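Local coordinates for protein cyclic pyranopterin monophosphate synthase 2 (Mycobacterium tuberculosis, PDB 4FDF) that probably catalyses the conversion of (8S)-3',8-cyclo-7,8-dihydroguanosine 5'-triphosphate to cyclic pyranopterin monophosphate, a step in molybdenum cofactor biosynthesis, at residues 38-43 with 109-114; 90-95 with 118-123. All blocks are in the same frame, centred on the assembly; numbering follows the deposited sequence. Where two conformers were deposited one is given.

Interaction 1 (38-43 with 109-114); sequences TAVAAG and TATVRS
The antiparallel sheet of the ferredoxin-like MoaC fold is joined here between two neighbouring strands, 35-46 and 105-116, whose segments run at 165° to each other. Two hydrogen-bonded pairs carry the ladder. Ala-39 and Val-112 exchange both backbone bonds, Ala-39 N to Val-112 O and Val-112 N to Ala-39 O, each 2.9 Å; Ala-41 and Ala-110 do the same. The donors lie in the carbonyl planes or nearly along the C=O axis, and the Val-112 N-H bond is the straightest, at 169°. Between these rungs CA-H groups lean on the same oxygens, as where Thr-38 CA lies 3.2 Å from Val-112 O.

The two faces differ sharply. On one, Ala-39, Ala-41 and Ala-110 turn three methyls, and Val-112 its branched side chain, to helix 121-139 and the turn before it, meeting Ala-124, Leu-125, Val-128 and Val-120. On the other, Val-40 and Thr-111 lie side by side, Val-40 CG2 3.8 Å from Thr-111 OG1. Val-40 and Thr-109 cross obliquely, with Val-40 CG1, anti to its backbone N, 3.6 Å from Thr-109 CG2. Further along, Thr-38 CB rests 3.8 Å from Arg-113 CG, the two side chains running the same way. Beyond, Arg-113 NH2 forms a salt bridge with Asp-96 and NE one with Asp-28 of a second subunit.

Chemically, all four hydrogen bonds across the pair are backbone to backbone, while the side chains divide the sheet into an apolar, helix-covered face and a mixed face from which Arg-113 reaches across a subunit boundary.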
loop_
_atom_site.group_PDB
_atom_site.type_symbol
_atom_site.label_atom_id
_atom_site.label_comp_id
_atom_site.label_asym_id
_atom_site.label_seq_id
_atom_site.Cartn_x
_atom_site.Cartn_y
_atom_site.Cartn_z
ATOM N N THR B 38 -23.121 -6.999 -8.780
ATOM C CA THR B 38 -22.279 -8.182 -8.811
ATOM C C THR B 38 -21.599 -8.362 -10.169
ATOM O O THR B 38 -22.208 -8.150 -11.232
ATOM C CB THR B 38 -23.027 -9.464 -8.342
ATOM O OG1 THR B 38 -22.264 -10.629 -8.701
ATOM C CG2 THR B 38 -24.399 -9.554 -8.961
ATOM N N ALA B 39 -20.320 -8.731 -10.124
ATOM C CA ALA B 39 -19.583 -9.037 -11.342
ATOM C C ALA B 39 -18.850 -10.353 -11.209
ATOM O O ALA B 39 -18.367 -10.701 -10.132
ATOM C CB ALA B 39 -18.617 -7.919 -11.687
ATOM N N VAL B 40 -18.775 -11.078 -12.320
ATOM C CA VAL B 40 -18.073 -12.345 -12.394
ATOM C C VAL B 40 -17.077 -12.315 -13.556
ATOM O O VAL B 40 -17.422 -11.962 -14.700
ATOM C CB VAL B 40 -19.060 -13.551 -12.564
ATOM C CG1 VAL B 40 -18.310 -14.894 -12.503
ATOM C CG2 VAL B 40 -20.159 -13.515 -11.506
ATOM N N ALA B 41 -15.846 -12.699 -13.254
ATOM C CA ALA B 41 -14.797 -12.786 -14.255
ATOM C C ALA B 41 -14.169 -14.175 -14.186
ATOM O O ALA B 41 -14.238 -14.828 -13.148
ATOM C CB ALA B 41 -13.747 -11.715 -14.008
ATOM N N ALA B 42 -13.554 -14.610 -15.285
ATOM C CA ALA B 42 -12.833 -15.891 -15.315
ATOM C C ALA B 42 -11.484 -15.776 -16.018
ATOM O O ALA B 42 -11.165 -14.742 -16.635
ATOM C CB ALA B 42 -13.687 -16.975 -15.981
ATOM N N GLY B 43 -10.700 -16.848 -15.918
ATOM C CA GLY B 43 -9.368 -16.919 -16.514
ATOM C C GLY B 43 -8.878 -18.342 -16.370
ATOM O O GLY B 43 -9.482 -19.141 -15.647
ATOM N N THR B 109 -12.434 -18.517 -11.226
ATOM C CA THR B 109 -13.612 -17.663 -11.310
ATOM C C THR B 109 -13.659 -16.738 -10.091
ATOM O O THR B 109 -13.589 -17.200 -8.953
ATOM C CB THR B 109 -14.908 -18.514 -11.419
ATOM O OG1 THR B 109 -14.735 -19.521 -12.430
ATOM C CG2 THR B 109 -16.110 -17.663 -11.776
ATOM N N ALA B 110 -13.775 -15.435 -10.331
ATOM C CA ALA B 110 -13.955 -14.492 -9.237
ATOM C C ALA B 110 -15.334 -13.839 -9.277
ATOM O O ALA B 110 -15.786 -13.378 -10.324
ATOM C CB ALA B 110 -12.849 -13.442 -9.230
ATOM N N THR B 111 -15.996 -13.833 -8.124
ATOM C CA THR B 111 -17.313 -13.220 -7.960
ATOM C C THR B 111 -17.169 -12.091 -6.953
ATOM O O THR B 111 -16.682 -12.306 -5.837
ATOM C CB THR B 111 -18.365 -14.266 -7.492
ATOM O OG1 THR B 111 -18.537 -15.244 -8.522
ATOM C CG2 THR B 111 -19.715 -13.619 -7.198
ATOM N N VAL B 112 -17.545 -10.885 -7.371
ATOM C CA VAL B 112 -17.395 -9.688 -6.547
ATOM C C VAL B 112 -18.760 -9.049 -6.369
ATOM O O VAL B 112 -19.529 -8.926 -7.328
ATOM C CB VAL B 112 -16.401 -8.655 -7.170
ATOM C CG1 VAL B 112 -16.314 -7.383 -6.304
ATOM C CG2 VAL B 112 -15.002 -9.254 -7.316
ATOM N N ARG B 113 -19.065 -8.659 -5.137
ATOM C CA ARG B 113 -20.304 -7.948 -4.834
ATOM C C ARG B 113 -20.006 -6.612 -4.159
ATOM O O ARG B 113 -19.044 -6.487 -3.374
ATOM C CB ARG B 113 -21.248 -8.817 -3.986
ATOM C CG ARG B 113 -21.850 -10.015 -4.754
ATOM C CD ARG B 113 -22.347 -11.152 -3.841
ATOM N NE ARG B 113 -21.317 -11.604 -2.898
ATOM C CZ ARG B 113 -20.624 -12.742 -2.985
ATOM N NH1 ARG B 113 -20.837 -13.613 -3.974
ATOM N NH2 ARG B 113 -19.713 -13.018 -2.059
ATOM N N SER B 114 -20.824 -5.614 -4.494
ATOM C CA SER B 114 -20.678 -4.261 -3.963
ATOM C C SER B 114 -21.965 -3.441 -4.043
ATOM O O SER B 114 -22.749 -3.569 -4.990
ATOM C CB SER B 114 -19.574 -3.513 -4.706
ATOM O OG SER B 114 -19.481 -2.176 -4.248
#

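Interaction 2 (90-95 with 118-123); sequences LALTGV and TGVEME
Leu-90 holds CG anti to its carbonyl carbon (chi1 -62°) and an extended end, while Glu-123 has an unusual chi1 of 13° and a bend at chi2 (-72°) that folds its carboxylate back toward the leucine. The meeting place is the start of helix 121-139, with Val-120 at the N-cap position, packed against the chain entering strand 92-101 in the ferredoxin-like fold. Met-122 and Glu-123 are predicted substrate-binding residues, and Leu-90 lies beside His-88, another of that set, so the contact probably forms part of the wall of the active site.

Leu-90 does most of the touching, by its two methyls. CD2 meets Thr-118 CG2 at 3.6 Å, the side chains crossing at about a right angle. CD1 lies farther along the same segment, 3.6 Å from Gly-119 O and 4.0 Å from Val-120 CG1. The same methyl lies 3.7 Å from Glu-123 OE2, again with the two side chains nearly perpendicular, so that an apolar group borders the carboxylate. Leu-92, two residues on, crosses Glu-123 obliquely, its CD2 3.9 Å from Glu-123 CG and loosely against Val-120 CG1.

No direct hydrogen bond joins the segments; apolar contacts and a water do so. Beyond Leu-92 the chain turns a corner at Thr-93, where Thr-93 and Gly-94 both face Arg-113 in a classic beta bulge. Leu-92 also packs on Gln-89 of a second subunit, whereas Met-122 meets Asp-137 of a third, placing the contact near two interfaces. The polar bridge runs through one water, which donates to Glu-123 OE1 at 3.1 Å and accepts a weak bond from Leu-90 N at 3.3 Å.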
loop_
_atom_site.group_PDB
_atom_site.type_symbol
_atom_site.label_atom_id
_atom_site.label_comp_id
_atom_site.label_asym_id
_atom_site.label_seq_id
_atom_site.Cartn_x
_atom_site.Cartn_y
_atom_site.Cartn_z
ATOM N N LEU B 90 -13.890 1.503 -4.428
ATOM C CA LEU B 90 -15.229 0.931 -4.252
ATOM C C LEU B 90 -15.341 0.064 -2.999
ATOM O O LEU B 90 -14.405 -0.653 -2.644
ATOM C CB LEU B 90 -15.655 0.140 -5.500
ATOM C CG LEU B 90 -15.780 0.918 -6.829
ATOM C CD1 LEU B 90 -16.099 0.003 -8.004
ATOM C CD2 LEU B 90 -16.815 2.039 -6.724
ATOM N N ALA B 91 -16.485 0.151 -2.324
ATOM C CA ALA B 91 -16.712 -0.628 -1.118
ATOM C C ALA B 91 -17.193 -2.010 -1.510
ATOM O O ALA B 91 -18.303 -2.170 -2.000
ATOM C CB ALA B 91 -17.731 0.062 -0.207
ATOM N N LEU B 92 -16.336 -3.006 -1.321
ATOM C CA LEU B 92 -16.687 -4.365 -1.697
ATOM C C LEU B 92 -17.367 -5.041 -0.521
ATOM O O LEU B 92 -16.854 -5.016 0.600
ATOM C CB LEU B 92 -15.450 -5.153 -2.167
ATOM C CG LEU B 92 -14.544 -4.486 -3.219
ATOM C CD1 LEU B 92 -13.413 -5.428 -3.640
ATOM C CD2 LEU B 92 -15.329 -4.018 -4.448
ATOM N N THR B 93 -18.537 -5.619 -0.782
ATOM C CA THR B 93 -19.294 -6.335 0.243
ATOM C C THR B 93 -19.053 -7.841 0.249
ATOM O O THR B 93 -19.458 -8.533 1.189
ATOM C CB THR B 93 -20.814 -6.024 0.187
ATOM O OG1 THR B 93 -21.265 -5.951 -1.174
ATOM C CG2 THR B 93 -21.124 -4.694 0.900
ATOM N N GLY B 94 -18.386 -8.351 -0.783
ATOM C CA GLY B 94 -18.044 -9.776 -0.836
ATOM C C GLY B 94 -17.195 -10.149 -2.037
ATOM O O GLY B 94 -17.338 -9.555 -3.109
ATOM N N VAL B 95 -16.308 -11.128 -1.837
ATOM C CA VAL B 95 -15.360 -11.593 -2.853
ATOM C C VAL B 95 -15.152 -13.099 -2.733
ATOM O O VAL B 95 -14.705 -13.584 -1.693
ATOM C CB VAL B 95 -13.947 -10.929 -2.723
ATOM C CG1 VAL B 95 -13.057 -11.331 -3.908
ATOM C CG2 VAL B 95 -14.035 -9.400 -2.615
ATOM N N THR B 118 -20.652 2.488 -9.315
ATOM C CA THR B 118 -20.179 1.961 -10.603
ATOM C C THR B 118 -19.951 0.451 -10.515
ATOM O O THR B 118 -19.884 -0.101 -9.415
ATOM C CB THR B 118 -18.915 2.723 -11.153
ATOM O OG1 THR B 118 -18.282 1.946 -12.176
ATOM C CG2 THR B 118 -17.896 3.002 -10.068
ATOM N N GLY B 119 -19.857 -0.207 -11.674
ATOM C CA GLY B 119 -19.679 -1.661 -11.750
ATOM C C GLY B 119 -18.379 -2.141 -11.125
ATOM O O GLY B 119 -17.426 -1.366 -11.000
ATOM N N VAL B 120 -18.351 -3.421 -10.744
ATOM C CA VAL B 120 -17.205 -4.019 -10.046
ATOM C C VAL B 120 -16.450 -5.081 -10.865
ATOM O O VAL B 120 -15.787 -5.965 -10.302
ATOM C CB VAL B 120 -17.598 -4.585 -8.634
ATOM C CG1 VAL B 120 -18.028 -3.455 -7.714
ATOM C CG2 VAL B 120 -18.691 -5.663 -8.724
ATOM N N GLU B 121 -16.530 -4.966 -12.191
ATOM C CA GLU B 121 -15.857 -5.906 -13.080
ATOM C C GLU B 121 -14.328 -5.801 -13.029
ATOM O O GLU B 121 -13.641 -6.792 -13.261
ATOM C CB GLU B 121 -16.394 -5.824 -14.516
ATOM C CG GLU B 121 -16.107 -4.525 -15.272
ATOM C CD GLU B 121 -17.177 -3.453 -15.104
ATOM O OE1 GLU B 121 -17.336 -2.640 -16.035
ATOM O OE2 GLU B 121 -17.843 -3.399 -14.049
ATOM N N MET B 122 -13.798 -4.627 -12.699
ATOM C CA MET B 122 -12.347 -4.463 -12.600
ATOM C C MET B 122 -11.733 -5.265 -11.462
ATOM O O MET B 122 -10.681 -5.907 -11.630
ATOM C CB MET B 122 -11.943 -2.984 -12.498
ATOM C CG MET B 122 -12.096 -2.183 -13.810
ATOM S SD MET B 122 -11.499 -3.011 -15.320
ATOM C CE MET B 122 -9.842 -3.536 -14.841
ATOM N N GLU B 123 -12.387 -5.230 -10.309
ATOM C CA GLU B 123 -11.927 -5.986 -9.156
ATOM C C GLU B 123 -12.033 -7.486 -9.401
ATOM O O GLU B 123 -11.129 -8.231 -9.023
ATOM C CB GLU B 123 -12.638 -5.570 -7.854
ATOM C CG GLU B 123 -13.884 -4.706 -8.009
ATOM C CD GLU B 123 -13.610 -3.265 -8.443
ATOM O OE1 GLU B 123 -12.804 -2.563 -7.790
ATOM O OE2 GLU B 123 -14.221 -2.832 -9.438
HETATM O O HOH W 1 -12.181 -1.298 -5.082
#

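From the N terminus, strand 35-46 comes first, and its partner in interaction 1 arrives only after two helices and strand 92-101, closing a long loop. Segment 90-95 lies within that loop, while its own partner, 118-123, follows strand 105-116; interaction 2 therefore crosses interaction 1 along the chain. Strand 105-116 links them in space: it sits between strands 92-101 and 35-46 in the sheet and leads into helix 121-139. Direct junctions are Ser-114 OG with Ala-91 O, Arg-113 O with Thr-93 N, and Ser-114 against Val-120. Together they tie sheet, bulged strand 92-101 and helix start into one unit.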